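Local coordinates for protein Non-heme chloroperoxidase CPO-A1 (Streptomyces aureofaciens, PDB 1A8Q) that is a cofactor-free haloperoxidase of the alpha/beta hydrolase fold that can brominate and may chlorinate in the biosynthesis of 7-chlorotetracycline, at residues P29-A34 and F180-A184; A34-Q38 and I254-P258; E99-Y103 and Y201-T205; S119-M125 and V226-G232; G220-V226 and G249-G253. All coordinates share one frame; numbering follows the deposited sequence.

Contact 1. Residues P29-A34 and F180-A184; sequences PLNGDA and FWYMA
A single water ties Leu-30 and Asn-31 to Met-183: it donates to Met-183 O (2.8 Å) and to Leu-30 O (2.9 Å), and accepts a longer bond from Asn-31 ND2. The other end of that amide is also occupied, because Asn-31 OD1 takes the backbone N of Asp-33 at 2.9 Å in an Asx turn, and this pins the amide so that ND2 looks toward the helix. Pro-29, after its cis peptide bond, follows strand 21-25 in the loop that in alpha/beta hydrolases commonly carries the oxyanion-hole backbone, while helix 174-184 belongs to the helical cap; the contact therefore joins core loop to cap. Met-183 contributes more than any other residue. With CG beside the backbone N (chi1 -69°) and a bend at chi3, its chain reaches over to set SD 3.7 Å from Ala-34 N and 3.9 Å from Asp-33 CB. The carboxylate of Asp-33 turns elsewhere, to Lys-14. At the cap side, Phe-180 offers the CD1-CZ side of its ring to Leu-30 CD2 and Pro-29 CD, both approaching obliquely. Pro-29 CG meets Ala-184 CB at 3.7 Å, and Ala-184 CA sends a C-H to Pro-29 O at 3.4 Å.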
# COMPACT_ATOMS: atom_id res chain seq x y z
N PRO A 29 -3.00 -7.50 4.23
CA PRO A 29 -2.62 -8.70 3.49
C PRO A 29 -3.47 -8.93 2.25
O PRO A 29 -4.03 -10.03 2.01
CB PRO A 29 -3.04 -9.74 4.56
CG PRO A 29 -4.31 -9.19 5.14
CD PRO A 29 -4.21 -7.69 5.05
N LEU A 30 -3.66 -7.87 1.47
CA LEU A 30 -4.66 -7.89 0.40
C LEU A 30 -4.04 -8.13 -0.94
O LEU A 30 -3.09 -8.90 -1.07
CB LEU A 30 -5.40 -6.53 0.50
CG LEU A 30 -5.93 -6.18 1.89
CD1 LEU A 30 -6.63 -4.82 1.81
CD2 LEU A 30 -6.89 -7.24 2.42
N ASN A 31 -4.64 -7.55 -2.00
CA ASN A 31 -4.14 -7.77 -3.33
C ASN A 31 -4.74 -6.66 -4.23
O ASN A 31 -5.32 -5.77 -3.62
CB ASN A 31 -4.43 -9.18 -3.86
CG ASN A 31 -5.90 -9.53 -3.88
OD1 ASN A 31 -6.67 -8.86 -4.58
ND2 ASN A 31 -6.36 -10.60 -3.20
N GLY A 32 -4.52 -6.70 -5.51
CA GLY A 32 -4.98 -5.62 -6.38
C GLY A 32 -6.48 -5.43 -6.39
O GLY A 32 -6.95 -4.32 -6.74
N ASP A 33 -7.28 -6.41 -5.93
CA ASP A 33 -8.72 -6.14 -5.81
C ASP A 33 -9.04 -5.07 -4.80
O ASP A 33 -10.16 -4.52 -4.79
CB ASP A 33 -9.47 -7.40 -5.34
CG ASP A 33 -9.69 -8.39 -6.47
OD1 ASP A 33 -9.48 -8.00 -7.61
OD2 ASP A 33 -10.02 -9.59 -6.18
N ALA A 34 -8.14 -4.67 -3.89
CA ALA A 34 -8.30 -3.60 -2.94
C ALA A 34 -8.33 -2.24 -3.65
O ALA A 34 -8.57 -1.28 -2.91
CB ALA A 34 -7.17 -3.54 -1.91
N PHE A 180 -12.34 -8.14 3.07
CA PHE A 180 -11.00 -8.14 3.66
C PHE A 180 -10.56 -9.61 3.86
O PHE A 180 -9.46 -9.97 3.42
CB PHE A 180 -11.05 -7.38 5.00
CG PHE A 180 -9.70 -7.32 5.70
CD1 PHE A 180 -8.83 -6.27 5.45
CD2 PHE A 180 -9.38 -8.27 6.65
CE1 PHE A 180 -7.62 -6.23 6.13
CE2 PHE A 180 -8.17 -8.22 7.33
CZ PHE A 180 -7.29 -7.18 7.06
N TRP A 181 -11.43 -10.34 4.54
CA TRP A 181 -11.12 -11.77 4.77
C TRP A 181 -10.92 -12.51 3.47
O TRP A 181 -9.97 -13.28 3.32
CB TRP A 181 -12.25 -12.38 5.59
CG TRP A 181 -12.16 -13.87 5.78
CD1 TRP A 181 -11.43 -14.56 6.69
CD2 TRP A 181 -12.86 -14.82 4.97
NE1 TRP A 181 -11.66 -15.94 6.50
CE2 TRP A 181 -12.54 -16.10 5.46
CE3 TRP A 181 -13.75 -14.73 3.91
CZ2 TRP A 181 -13.05 -17.26 4.91
CZ3 TRP A 181 -14.29 -15.89 3.37
CH2 TRP A 181 -13.91 -17.17 3.86
N TYR A 182 -11.79 -12.32 2.48
CA TYR A 182 -11.71 -13.01 1.18
C TYR A 182 -10.39 -12.74 0.48
O TYR A 182 -9.77 -13.65 -0.08
CB TYR A 182 -12.89 -12.48 0.32
CG TYR A 182 -12.92 -12.97 -1.10
CD1 TYR A 182 -12.33 -12.25 -2.13
CD2 TYR A 182 -13.67 -14.11 -1.42
CE1 TYR A 182 -12.37 -12.68 -3.44
CE2 TYR A 182 -13.75 -14.52 -2.74
CZ TYR A 182 -13.14 -13.79 -3.73
OH TYR A 182 -13.17 -14.20 -5.05
N MET A 183 -9.93 -11.47 0.45
CA MET A 183 -8.65 -11.16 -0.15
C MET A 183 -7.49 -11.80 0.67
O MET A 183 -6.55 -12.27 0.02
CB MET A 183 -8.45 -9.61 -0.22
CG MET A 183 -9.46 -9.09 -1.28
SD MET A 183 -9.11 -7.29 -1.48
CE MET A 183 -10.11 -6.69 -0.14
N ALA A 184 -7.60 -11.73 1.97
CA ALA A 184 -6.48 -12.24 2.82
C ALA A 184 -6.34 -13.74 2.72
O ALA A 184 -5.20 -14.25 2.82
CB ALA A 184 -6.78 -11.81 4.24
O HOH W 1 -4.09 -11.66 -1.11

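Contact 2. Residues A34-Q38 and I254-P258; sequences AWQDQ and IAMVP
Two torsions aim Gln-38 at Ala-255: CG lies beside the backbone N (chi1 -69°), and a bend at chi2 (71°) then swings the carboxamide toward the 254-258 loop. NE2 donates to Ala-255 O at 3.0 Å with an N-H...O angle of 158°. The bond lies close to the amide plane of Gln-38 and lands on a lone pair in the plane of the Ala-255 carbonyl. NE2 also reaches Asn-265 OD1 on helix 260-272, so both of these partners act on the rotation of the amide. OE1, on the other branch, comes 3.6 Å from Ala-255 CB. That methyl points at helix 36-44, and Trp-35 CZ3 approaches it obliquely at 4.1 Å; the indole behind it packs on Phe-24, Val-91 and His-93. Next to Ala-255 in the sequence, Met-256 bends at chi3 and places its sulfur 4.2 Å from Ala-34 CB, while its CG passes 3.9 Å from Ala-34 O. At the more open margin Asp-37 takes part through water: a water donates to Asp-37 OD2 at 3.2 Å and to Met-256 O at 2.7 Å. The carboxylate has a stronger partner in Lys-261, bound to OD1, and Met-256 O also accepts from Asn-176 ND2. Segment 254-258 begins two residues after the catalytic His-252, so the contact sets the start of helix 36-44 against the downstream half of the histidine loop, between the last strand and the last helix of the alpha/beta hydrolase fold.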
# COMPACT_ATOMS: atom_id res chain seq x y z
N ALA A 34 -8.14 -4.67 -3.89
CA ALA A 34 -8.30 -3.60 -2.94
C ALA A 34 -8.33 -2.24 -3.65
O ALA A 34 -8.57 -1.28 -2.91
CB ALA A 34 -7.17 -3.54 -1.91
N TRP A 35 -8.14 -2.20 -4.94
CA TRP A 35 -8.11 -0.92 -5.63
C TRP A 35 -9.20 -0.85 -6.70
O TRP A 35 -9.16 0.09 -7.51
CB TRP A 35 -6.78 -0.82 -6.39
CG TRP A 35 -5.58 -0.63 -5.48
CD1 TRP A 35 -4.50 -1.44 -5.42
CD2 TRP A 35 -5.28 0.55 -4.71
NE1 TRP A 35 -3.54 -0.87 -4.57
CE2 TRP A 35 -4.00 0.34 -4.14
CE3 TRP A 35 -5.99 1.68 -4.35
CZ2 TRP A 35 -3.43 1.29 -3.28
CZ3 TRP A 35 -5.42 2.65 -3.53
CH2 TRP A 35 -4.14 2.41 -2.96
N GLN A 36 -10.14 -1.79 -6.78
CA GLN A 36 -11.05 -1.70 -7.94
C GLN A 36 -11.79 -0.38 -7.99
O GLN A 36 -12.04 0.08 -9.11
CB GLN A 36 -12.05 -2.87 -7.88
CG GLN A 36 -11.24 -4.14 -8.25
CD GLN A 36 -12.09 -5.14 -9.02
OE1 GLN A 36 -13.03 -4.75 -9.71
NE2 GLN A 36 -11.73 -6.42 -8.89
N ASP A 37 -12.20 0.19 -6.86
CA ASP A 37 -12.92 1.48 -6.91
C ASP A 37 -12.04 2.55 -7.58
O ASP A 37 -12.56 3.34 -8.38
CB ASP A 37 -13.31 1.88 -5.52
CG ASP A 37 -14.37 1.00 -4.86
OD1 ASP A 37 -15.56 1.04 -5.20
OD2 ASP A 37 -13.99 0.33 -3.89
N GLN A 38 -10.79 2.62 -7.18
CA GLN A 38 -9.88 3.63 -7.73
C GLN A 38 -9.49 3.36 -9.14
O GLN A 38 -9.31 4.28 -9.96
CB GLN A 38 -8.57 3.72 -6.86
CG GLN A 38 -8.90 4.31 -5.51
CD GLN A 38 -9.69 3.44 -4.57
OE1 GLN A 38 -9.43 2.24 -4.47
NE2 GLN A 38 -10.64 4.04 -3.87
N ILE A 254 -9.20 3.71 4.00
CA ILE A 254 -9.82 4.79 3.23
C ILE A 254 -10.24 4.42 1.83
O ILE A 254 -11.36 4.81 1.40
CB ILE A 254 -8.82 5.98 3.18
CG1 ILE A 254 -8.72 6.70 4.53
CG2 ILE A 254 -9.18 6.96 2.08
CD1 ILE A 254 -7.41 7.49 4.61
N ALA A 255 -9.48 3.61 1.07
CA ALA A 255 -9.81 3.35 -0.32
C ALA A 255 -11.06 2.46 -0.47
O ALA A 255 -11.61 2.43 -1.58
CB ALA A 255 -8.65 2.63 -1.01
N MET A 256 -11.44 1.73 0.58
CA MET A 256 -12.56 0.80 0.48
C MET A 256 -13.80 1.19 1.26
O MET A 256 -14.87 0.60 1.08
CB MET A 256 -12.05 -0.58 1.04
CG MET A 256 -11.18 -1.27 0.01
SD MET A 256 -10.24 -2.63 0.84
CE MET A 256 -9.03 -1.67 1.69
N VAL A 257 -13.71 2.17 2.16
CA VAL A 257 -14.85 2.48 3.05
C VAL A 257 -15.76 3.53 2.40
O VAL A 257 -15.28 4.54 1.90
CB VAL A 257 -14.33 3.05 4.38
CG1 VAL A 257 -15.49 3.57 5.24
CG2 VAL A 257 -13.58 2.01 5.22
N PRO A 258 -17.06 3.32 2.38
CA PRO A 258 -17.98 4.29 1.79
C PRO A 258 -17.73 5.69 2.36
O PRO A 258 -17.56 5.83 3.56
CB PRO A 258 -19.35 3.81 2.28
CG PRO A 258 -19.18 2.32 2.38
CD PRO A 258 -17.79 2.15 2.94
O HOH W 2 -15.62 -0.61 -1.27

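Contact 3. Residues E99-Y103 and Y201-T205; sequences ELARY and YTDFT
Helix 96-107 is the helix that leaves the nucleophile elbow of an alpha/beta hydrolase, just past Ser-94, and here Ala-101 and Arg-102, on the side turned to the loop, meet Thr-202 and Phe-204, where the chain comes back from the cap region. Arg-102 starts with CG anti to the backbone N (chi1 -180°) and then bends at chi2 and chi3, which curls the guanidinium over toward the loop. Its NH2 rests 3.7 Å from Thr-202 CG2 and 3.8 Å from Phe-204 CD1. Guanidinium and phenyl planes stand 44° apart, and the ring is approached obliquely. The carbonyl oxygen of Asp-203 lies at the edge of the guanidinium, 4.0 Å from NH2. Stronger grips come from outside: NE is salt-bridged to Asp-207 OD2 and NH1 to Asp-70 OD1, and the two acids hold the group where it touches the loop. Beside it, Ala-101 CB lies 4.0 Å from Phe-204 CD1. The phenyl ring also meets Phe-69 edge-to-face and touches Ile-121. On the loop itself, Asp-203 OD1 takes both Thr-205 N (2.8 Å) and Thr-205 OG1 (2.7 Å), the hydroxyl on its syn lone pair and the amide nearly head-on. This Asx turn leads into the short helix 205-208, at the point where a cap inserted after strand 112-118 rejoins the alpha/beta hydrolase core.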
# COMPACT_ATOMS: atom_id res chain seq x y z
N GLU A 99 7.28 -0.52 -0.87
CA GLU A 99 7.61 -0.93 -2.22
C GLU A 99 7.86 0.27 -3.12
O GLU A 99 8.80 0.27 -3.93
CB GLU A 99 6.46 -1.82 -2.77
CG GLU A 99 6.67 -2.29 -4.22
CD GLU A 99 5.58 -3.29 -4.66
OE1 GLU A 99 5.21 -4.13 -3.82
OE2 GLU A 99 5.14 -3.17 -5.80
N LEU A 100 7.04 1.29 -2.99
CA LEU A 100 7.16 2.53 -3.79
C LEU A 100 8.48 3.24 -3.41
O LEU A 100 9.26 3.47 -4.31
CB LEU A 100 5.97 3.42 -3.48
CG LEU A 100 5.70 4.56 -4.50
CD1 LEU A 100 4.33 5.20 -4.21
CD2 LEU A 100 6.75 5.65 -4.35
N ALA A 101 8.69 3.38 -2.12
CA ALA A 101 9.94 4.07 -1.69
C ALA A 101 11.17 3.33 -2.11
O ALA A 101 12.17 3.91 -2.62
CB ALA A 101 9.85 4.23 -0.18
N ARG A 102 11.22 2.01 -1.94
CA ARG A 102 12.42 1.26 -2.31
C ARG A 102 12.59 1.17 -3.80
O ARG A 102 13.70 1.13 -4.29
CB ARG A 102 12.40 -0.12 -1.59
CG ARG A 102 13.63 -0.96 -1.93
CD ARG A 102 14.94 -0.35 -1.41
NE ARG A 102 14.79 0.20 -0.09
CZ ARG A 102 14.93 -0.50 1.04
NH1 ARG A 102 15.23 -1.79 0.96
NH2 ARG A 102 14.77 0.13 2.20
N TYR A 103 11.50 1.20 -4.62
CA TYR A 103 11.62 1.33 -6.06
C TYR A 103 12.34 2.65 -6.42
O TYR A 103 13.25 2.57 -7.25
CB TYR A 103 10.20 1.27 -6.72
CG TYR A 103 10.33 1.48 -8.22
CD1 TYR A 103 10.66 0.49 -9.12
CD2 TYR A 103 10.11 2.78 -8.68
CE1 TYR A 103 10.79 0.78 -10.48
CE2 TYR A 103 10.24 3.08 -10.02
CZ TYR A 103 10.57 2.10 -10.90
OH TYR A 103 10.69 2.42 -12.23
N TYR A 201 9.92 -3.06 10.54
CA TYR A 201 11.30 -2.71 10.95
C TYR A 201 12.12 -2.03 9.89
O TYR A 201 13.25 -1.56 10.19
CB TYR A 201 11.98 -4.02 11.41
CG TYR A 201 11.33 -4.54 12.69
CD1 TYR A 201 11.73 -4.15 13.96
CD2 TYR A 201 10.26 -5.44 12.59
CE1 TYR A 201 11.10 -4.59 15.11
CE2 TYR A 201 9.62 -5.87 13.74
CZ TYR A 201 10.07 -5.49 14.98
OH TYR A 201 9.37 -5.95 16.09
N THR A 202 11.66 -1.98 8.64
CA THR A 202 12.51 -1.40 7.59
C THR A 202 12.44 0.12 7.63
O THR A 202 11.35 0.66 7.74
CB THR A 202 12.10 -1.91 6.19
OG1 THR A 202 12.17 -3.35 6.16
CG2 THR A 202 12.96 -1.33 5.09
N ASP A 203 13.61 0.76 7.52
CA ASP A 203 13.59 2.25 7.55
C ASP A 203 13.77 2.77 6.15
O ASP A 203 14.76 2.47 5.44
CB ASP A 203 14.74 2.66 8.50
CG ASP A 203 14.87 4.14 8.69
OD1 ASP A 203 14.33 4.92 7.89
OD2 ASP A 203 15.52 4.60 9.67
N PHE A 204 12.84 3.62 5.68
CA PHE A 204 12.92 4.14 4.32
C PHE A 204 13.33 5.61 4.31
O PHE A 204 13.24 6.24 3.26
CB PHE A 204 11.52 4.09 3.63
CG PHE A 204 11.00 2.66 3.58
CD1 PHE A 204 11.41 1.81 2.58
CD2 PHE A 204 10.18 2.22 4.59
CE1 PHE A 204 10.96 0.49 2.55
CE2 PHE A 204 9.72 0.88 4.59
CZ PHE A 204 10.12 0.06 3.56
N THR A 205 13.85 6.10 5.43
CA THR A 205 14.21 7.54 5.42
C THR A 205 15.14 7.90 4.28
O THR A 205 14.87 8.92 3.61
CB THR A 205 14.87 7.89 6.77
OG1 THR A 205 13.99 7.58 7.84
CG2 THR A 205 15.18 9.39 6.85

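Contact 4. Residues S119-M125 and V226-G232; sequences SAIPPVM and VPIDATG
Thr-231 pushes its side chain in among three backbone carbonyls of the 119-125 loop: CB sits 3.4 Å from Ala-120 O and 3.3 Å from Pro-122 O, and CG2 lies 3.4 Å from Ile-121 O. Beside it, Val-226 CG1 packs 3.5 Å from Ala-120 O and 3.8 Å from Met-125 SD, its side chain crossing that of the methionine at about a right angle. Met-125 bends at chi2 and chi3, so that the sulfur also covers Thr-231 CG2. Pro-123 CD meets Ala-230 O at 3.5 Å, with Thr-231 O close by. A water completes this shell, donating to Val-124 O and, at 2.7 Å, to Ala-230 O.

Behind these contacts, Thr-231 is set by its own turn. OG1 stands between the backbone N and the carbonyl carbon (chi1 57°) and donates 2.8 Å to Pro-227 O, from above the carbonyl plane. With OG1 so placed, CG2 faces Ile-121 O. Pro-123 follows a cis peptide bond, and its backbone pairs with Phe-204; Val-226 O accepts from His-219 NE2. The loops so joined follow strands 112-118 and 215-220, neighbours in the central sheet, and the second of them leads into helix 232-238. With no direct hydrogen bond between the two segments, the interface rests on methyl and methylene groups laid against carbonyl oxygens and on apolar packing round Met-125 SD and Val-226, and the bridging water satisfies two acceptors that could not bond to each other.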
# COMPACT_ATOMS: atom_id res chain seq x y z
N SER A 119 -1.81 6.34 3.61
CA SER A 119 -1.73 5.62 4.90
C SER A 119 -0.53 4.69 4.88
O SER A 119 -0.66 3.51 5.23
CB SER A 119 -3.02 4.81 5.11
OG SER A 119 -4.18 5.66 4.88
N ALA A 120 0.64 5.21 4.50
CA ALA A 120 1.79 4.41 4.21
C ALA A 120 2.80 4.35 5.35
O ALA A 120 2.90 5.30 6.13
CB ALA A 120 2.46 4.95 2.95
N ILE A 121 3.58 3.28 5.35
CA ILE A 121 4.55 3.06 6.40
C ILE A 121 5.78 3.96 6.47
O ILE A 121 6.31 4.02 7.59
CB ILE A 121 5.02 1.59 6.40
CG1 ILE A 121 5.78 1.22 5.14
CG2 ILE A 121 3.81 0.66 6.65
CD1 ILE A 121 6.38 -0.20 5.18
N PRO A 122 6.28 4.57 5.43
CA PRO A 122 7.51 5.40 5.58
C PRO A 122 7.25 6.51 6.55
O PRO A 122 6.15 7.03 6.70
CB PRO A 122 7.83 5.89 4.17
CG PRO A 122 7.16 4.86 3.28
CD PRO A 122 5.88 4.55 4.03
N PRO A 123 8.31 6.95 7.28
CA PRO A 123 9.64 6.46 7.11
C PRO A 123 9.99 5.15 7.82
O PRO A 123 10.73 4.38 7.24
CB PRO A 123 10.53 7.58 7.75
CG PRO A 123 9.61 8.71 7.98
CD PRO A 123 8.21 8.18 8.13
N VAL A 124 9.53 4.97 9.03
CA VAL A 124 9.82 3.74 9.77
C VAL A 124 8.75 3.58 10.83
O VAL A 124 8.35 4.53 11.49
CB VAL A 124 11.25 3.67 10.34
CG1 VAL A 124 11.53 4.82 11.29
CG2 VAL A 124 11.47 2.32 11.01
N MET A 125 8.23 2.33 11.01
CA MET A 125 7.19 2.13 11.99
C MET A 125 7.61 1.85 13.43
O MET A 125 6.91 2.31 14.33
CB MET A 125 6.39 0.84 11.54
CG MET A 125 5.71 1.21 10.20
SD MET A 125 3.99 1.60 10.54
CE MET A 125 3.39 -0.07 10.84
N VAL A 226 -1.35 2.09 11.12
CA VAL A 226 -0.15 2.84 10.77
C VAL A 226 -0.31 4.24 11.35
O VAL A 226 -1.06 5.05 10.84
CB VAL A 226 0.04 2.86 9.25
CG1 VAL A 226 1.26 3.68 8.82
CG2 VAL A 226 0.21 1.42 8.70
N PRO A 227 0.36 4.54 12.45
CA PRO A 227 0.09 5.77 13.19
C PRO A 227 0.53 7.01 12.44
O PRO A 227 1.67 7.10 12.03
CB PRO A 227 0.85 5.60 14.50
CG PRO A 227 1.92 4.61 14.17
CD PRO A 227 1.24 3.63 13.23
N ILE A 228 -0.43 7.94 12.29
CA ILE A 228 -0.12 9.12 11.49
C ILE A 228 1.09 9.88 11.98
O ILE A 228 1.87 10.29 11.12
CB ILE A 228 -1.37 10.04 11.39
CG1 ILE A 228 -1.12 11.15 10.39
CG2 ILE A 228 -1.82 10.57 12.74
CD1 ILE A 228 -2.38 11.95 10.08
N ASP A 229 1.21 10.10 13.28
CA ASP A 229 2.36 10.94 13.70
C ASP A 229 3.73 10.39 13.42
O ASP A 229 4.75 11.12 13.31
CB ASP A 229 2.20 11.19 15.21
CG ASP A 229 0.99 12.07 15.48
OD1 ASP A 229 0.60 12.91 14.63
OD2 ASP A 229 0.41 11.89 16.56
N ALA A 230 3.90 9.07 13.39
CA ALA A 230 5.19 8.46 13.13
C ALA A 230 5.48 8.33 11.65
O ALA A 230 6.60 8.07 11.26
CB ALA A 230 5.27 7.06 13.76
N THR A 231 4.42 8.31 10.81
CA THR A 231 4.64 7.98 9.40
C THR A 231 4.24 9.14 8.50
O THR A 231 5.06 9.99 8.19
CB THR A 231 3.80 6.70 9.06
OG1 THR A 231 2.43 6.97 9.38
CG2 THR A 231 4.33 5.57 9.95
N GLY A 232 3.00 9.26 8.03
CA GLY A 232 2.57 10.33 7.15
C GLY A 232 3.02 11.75 7.54
O GLY A 232 3.45 12.48 6.64
O HOH W 3 9.12 7.17 11.60

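Contact 5. Residues G220-V226 and G249-G253; sequences GDDDQVV and GSSHG
The acid and the histidine of the catalytic triad sit on neighbouring loops after the last two strands of the sheet, and Asp-223 and His-252 join them. His-252 ND1 donates to Asp-223 OD2 at 2.8 Å, nearly straight (171°), on the syn lone pair and almost in the plane of the imidazole. Carboxylate and ring planes are nevertheless turned 58° apart. With CG anti to the backbone N (chi1 -170°), the ring is carried toward the acid loop, and its NE2 on the far side bonds Ser-94 OG, the third member. Val-225 CB lies over one face of the ring, displaced toward the rim, in a CH-pi contact 3.9 Å from the centroid, and Val-226 CG2 comes obliquely to 3.4 Å from CE1. Asp-223 is also held from its own loop: OD1 accepts Val-226 N at 2.8 Å and Val-225 N at 2.9 Å. A water donates to OD2 and to Ser-251 O and accepts from Gly-220 N. Farther out, Ser-250 O accepts Asp-222 N at 3.0 Å, and Asp-221 OD1 takes Gly-249 N at 2.7 Å from above the carboxylate plane. Asp-222 has a salt bridge to Arg-167. The carboxylate oxygens of Asp-223 thus have two donors each, which fixes its rotation and, through the ND1 bond, orients the imidazole toward the serine.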
# COMPACT_ATOMS: atom_id res chain seq x y z
N GLY A 220 -5.18 9.06 7.39
CA GLY A 220 -6.30 9.34 8.30
C GLY A 220 -5.72 9.57 9.69
O GLY A 220 -4.79 8.87 10.09
N ASP A 221 -6.40 10.38 10.51
CA ASP A 221 -5.91 10.52 11.88
C ASP A 221 -6.59 9.61 12.87
O ASP A 221 -6.36 9.72 14.06
CB ASP A 221 -6.02 11.99 12.32
CG ASP A 221 -7.42 12.45 12.55
OD1 ASP A 221 -8.41 11.68 12.56
OD2 ASP A 221 -7.56 13.70 12.77
N ASP A 222 -7.40 8.63 12.38
CA ASP A 222 -7.85 7.55 13.24
C ASP A 222 -7.33 6.21 12.70
O ASP A 222 -8.04 5.18 12.72
CB ASP A 222 -9.37 7.53 13.38
CG ASP A 222 -9.82 6.58 14.47
OD1 ASP A 222 -9.11 6.42 15.49
OD2 ASP A 222 -10.86 5.91 14.30
N ASP A 223 -6.13 6.25 12.15
CA ASP A 223 -5.51 5.02 11.60
C ASP A 223 -4.95 4.22 12.77
O ASP A 223 -3.96 4.57 13.43
CB ASP A 223 -4.48 5.42 10.55
CG ASP A 223 -3.98 4.25 9.74
OD1 ASP A 223 -3.86 3.15 10.35
OD2 ASP A 223 -3.71 4.44 8.55
N GLN A 224 -5.59 3.08 12.99
CA GLN A 224 -5.22 2.21 14.13
C GLN A 224 -4.20 1.18 13.74
O GLN A 224 -3.87 0.27 14.55
CB GLN A 224 -6.52 1.55 14.63
CG GLN A 224 -7.56 2.48 15.19
CD GLN A 224 -8.86 1.84 15.62
OE1 GLN A 224 -8.89 0.65 15.93
NE2 GLN A 224 -9.94 2.61 15.66
N VAL A 225 -3.66 1.23 12.54
CA VAL A 225 -2.68 0.26 12.04
C VAL A 225 -1.33 0.95 11.81
O VAL A 225 -0.27 0.44 12.24
CB VAL A 225 -3.16 -0.39 10.73
CG1 VAL A 225 -2.18 -1.42 10.17
CG2 VAL A 225 -4.52 -1.09 10.92
N VAL A 226 -1.35 2.09 11.12
CA VAL A 226 -0.15 2.84 10.77
C VAL A 226 -0.31 4.24 11.35
O VAL A 226 -1.06 5.05 10.84
CB VAL A 226 0.04 2.86 9.25
CG1 VAL A 226 1.26 3.68 8.82
CG2 VAL A 226 0.21 1.42 8.70
N GLY A 249 -10.74 11.78 11.17
CA GLY A 249 -11.62 10.67 11.50
C GLY A 249 -11.49 9.44 10.63
O GLY A 249 -12.32 8.52 10.82
N SER A 250 -10.55 9.37 9.71
CA SER A 250 -10.51 8.25 8.77
C SER A 250 -9.62 7.11 9.27
O SER A 250 -8.61 7.33 9.92
CB SER A 250 -10.01 8.70 7.39
OG SER A 250 -11.08 9.42 6.77
N SER A 251 -10.00 5.90 8.84
CA SER A 251 -9.23 4.72 9.23
C SER A 251 -8.10 4.40 8.27
O SER A 251 -7.70 5.11 7.37
CB SER A 251 -10.23 3.55 9.19
OG SER A 251 -10.60 3.19 7.86
N HIS A 252 -7.54 3.20 8.45
CA HIS A 252 -6.49 2.67 7.62
C HIS A 252 -7.07 2.20 6.28
O HIS A 252 -6.33 2.05 5.31
CB HIS A 252 -5.82 1.45 8.30
CG HIS A 252 -4.57 1.01 7.60
ND1 HIS A 252 -3.52 1.90 7.43
CD2 HIS A 252 -4.14 -0.14 7.05
CE1 HIS A 252 -2.54 1.33 6.76
NE2 HIS A 252 -2.85 0.06 6.56
N GLY A 253 -8.38 2.01 6.17
CA GLY A 253 -8.99 1.48 4.97
C GLY A 253 -9.75 2.51 4.13
O GLY A 253 -10.72 2.14 3.45
O HOH W 4 -5.15 6.20 7.27
O HOH W 5 -12.72 6.41 12.54
O HOH W 6 -7.86 2.14 11.36

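In the fold
Contacts 1, 2, 4 and 5 are buried, contact 3 only partly. Contacts 4 and 5 share Val-226 and the loop after strand 215-220, contact 4 joining it to the loop after strand 112-118 and contact 5 to that after strand 243-247; contact 4 is mainly apolar groups against carbonyls, contact 5 a dense hydrogen-bond network around the triad. Contacts 1 and 2 share Ala-34 and touch through methionine and leucine ends: the first ties the core to the cap, the second to the histidine loop. Contact 3 depends on an arginine whose charge is answered by acids outside it; it meets contact 4 through a probable Phe-204 N to Pro-123 O bond.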